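Local coordinates for hypothetical protein EF2904 (Enterococcus faecalis, PDB 2AZ4) that is of unknown function but carries a two-zinc metallo-beta-lactamase fold and may act as an RNA-binding exonuclease, at residues A[89-93]-A[116-120]. Residues are numbered along the deposited sequence; the frame is centred on the assembly and turned at random.
Sequences FLSHA and TKMIL. With ZN (zinc ion), chain C.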
loop_
_atom_site.group_PDB
_atom_site.type_symbol
_atom_site.label_atom_id
_atom_site.label_comp_id
_atom_site.label_asym_id
_atom_site.label_seq_id
_atom_site.Cartn_x
_atom_site.Cartn_y
_atom_site.Cartn_z
ATOM N N PHE A 89 0.879 12.767 7.466
ATOM C CA PHE A 89 0.278 12.427 6.184
ATOM C C PHE A 89 0.564 10.985 5.864
ATOM O O PHE A 89 1.635 10.441 6.221
ATOM C CB PHE A 89 0.817 13.352 5.080
ATOM C CG PHE A 89 0.446 14.775 5.268
ATOM C CD1 PHE A 89 -0.637 15.319 4.578
ATOM C CD2 PHE A 89 1.160 15.590 6.145
ATOM C CE1 PHE A 89 -1.001 16.665 4.765
ATOM C CE2 PHE A 89 0.802 16.935 6.354
ATOM C CZ PHE A 89 -0.291 17.470 5.671
ATOM N N LEU A 90 -0.375 10.361 5.156
ATOM C CA LEU A 90 -0.267 8.958 4.815
ATOM C C LEU A 90 -0.438 8.784 3.300
ATOM O O LEU A 90 -1.511 9.051 2.757
ATOM C CB LEU A 90 -1.337 8.194 5.612
ATOM C CG LEU A 90 -1.592 6.715 5.520
ATOM C CD1 LEU A 90 -0.312 5.869 5.670
ATOM C CD2 LEU A 90 -2.684 6.320 6.545
ATOM N N SER A 91 0.631 8.353 2.636
ATOM C CA SER A 91 0.652 8.250 1.190
ATOM C C SER A 91 -0.416 7.271 0.698
ATOM O O SER A 91 -1.107 7.561 -0.262
ATOM C CB SER A 91 2.057 7.864 0.661
ATOM O OG SER A 91 2.392 6.485 0.833
ATOM N N HIS A 92 -0.515 6.117 1.351
ATOM C CA HIS A 92 -1.482 5.082 0.999
ATOM C C HIS A 92 -1.645 4.044 2.125
ATOM O O HIS A 92 -0.920 4.069 3.128
ATOM C CB HIS A 92 -1.144 4.419 -0.355
ATOM C CG HIS A 92 0.149 3.653 -0.366
ATOM N ND1 HIS A 92 1.368 4.234 -0.085
ATOM C CD2 HIS A 92 0.414 2.354 -0.644
ATOM C CE1 HIS A 92 2.329 3.334 -0.212
ATOM N NE2 HIS A 92 1.775 2.181 -0.531
ATOM N N ALA A 93 -2.583 3.117 1.939
ATOM C CA ALA A 93 -3.011 2.182 2.978
ATOM C C ALA A 93 -2.063 1.014 3.326
ATOM O O ALA A 93 -2.168 0.421 4.426
ATOM C CB ALA A 93 -4.397 1.646 2.646
ATOM N N THR A 116 -8.016 6.167 0.573
ATOM C CA THR A 116 -7.103 5.477 1.479
ATOM C C THR A 116 -7.755 5.216 2.844
ATOM O O THR A 116 -7.594 4.132 3.438
ATOM C CB THR A 116 -5.805 6.284 1.664
ATOM O OG1 THR A 116 -5.047 6.243 0.436
ATOM C CG2 THR A 116 -4.964 5.683 2.816
ATOM N N LYS A 117 -8.456 6.228 3.353
ATOM C CA LYS A 117 -9.193 6.075 4.613
ATOM C C LYS A 117 -10.246 4.933 4.559
ATOM O O LYS A 117 -10.320 4.107 5.488
ATOM C CB LYS A 117 -9.813 7.421 5.016
ATOM C CG LYS A 117 -10.641 7.390 6.303
ATOM C CD LYS A 117 -11.344 8.716 6.498
ATOM C CE LYS A 117 -12.350 8.591 7.634
ATOM N NZ LYS A 117 -12.880 9.905 8.106
ATOM N N MET A 118 -11.040 4.890 3.476
ATOM C CA MET A 118 -11.989 3.796 3.222
ATOM C C MET A 118 -11.311 2.428 3.208
ATOM O O MET A 118 -11.771 1.500 3.886
ATOM C CB MET A 118 -12.704 3.967 1.872
ATOM C CG MET A 118 -13.670 5.122 1.816
ATOM S SD MET A 118 -14.447 5.445 0.200
ATOM C CE MET A 118 -15.727 6.348 0.970
ATOM N N ILE A 119 -10.273 2.297 2.369
ATOM C CA ILE A 119 -9.476 1.057 2.250
ATOM C C ILE A 119 -8.984 0.554 3.613
ATOM O O ILE A 119 -9.197 -0.599 3.990
ATOM C CB ILE A 119 -8.277 1.256 1.242
ATOM C CG1 ILE A 119 -8.776 1.537 -0.184
ATOM C CG2 ILE A 119 -7.309 0.061 1.222
ATOM C CD1 ILE A 119 -9.831 0.575 -0.658
ATOM N N LEU A 120 -8.339 1.442 4.354
ATOM C CA LEU A 120 -7.682 1.106 5.596
ATOM C C LEU A 120 -8.700 0.603 6.609
ATOM O O LEU A 120 -8.472 -0.419 7.277
ATOM C CB LEU A 120 -6.992 2.358 6.128
ATOM C CG LEU A 120 -5.670 2.348 6.881
ATOM C CD1 LEU A 120 -4.747 1.156 6.539
ATOM C CD2 LEU A 120 -4.983 3.682 6.620
HETATM ZN ZN ZN C . 2.654 0.296 -1.495
HETATM O O HOH W 1 -3.524 8.978 0.230
HETATM O O HOH W 2 -4.339 3.779 -0.264
HETATM O O HOH W 3 3.748 -1.511 -2.084
HETATM O O HOH W 4 3.721 -0.675 0.311
#
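Apolar packing, of side chains and of loop backbone, makes the direct contact between 89-93, where strand 85-89 gives way to the metal-binding loop, and one face of the helix through 116-120. Leu90 CD2 lies 3.5 Å from Leu120 CD2, while Ala93 CB rests 3.6 Å from Ile119 CG2 and 3.9 Å from Leu120 CD1. Backbone atoms join in: Thr116 CG2 is 3.6 Å from Ala93 N, and Leu120 CD1 is 3.4 Å from Ala93 O. Thr116, Ile119 and Leu120 thus all meet the small Ala93. No direct hydrogen bond crosses; two waters bridge the segments instead. Water 1 lies 3.1 Å from Thr116 OG1 and 2.8 Å from Ser91 O; water 2 lies 2.7 Å from Thr116 OG1 and 2.9 Å from Ala93 N. His92 turns its CA-to-CB bond away from the helix and binds zinc through NE2 at 2.3 Å, with His94, His167, Asp189 and two waters completing the site; His92 ND1 donates to Ser91 OG at 2.6 Å. The HxHxDH motif of the metallo-beta-lactamase fold begins at His92 and continues into helix 95-98. Helix 114-123 follows the adjacent parallel strand 110-113 and sits between this loop and helix 283-293, which Ile119 also touches.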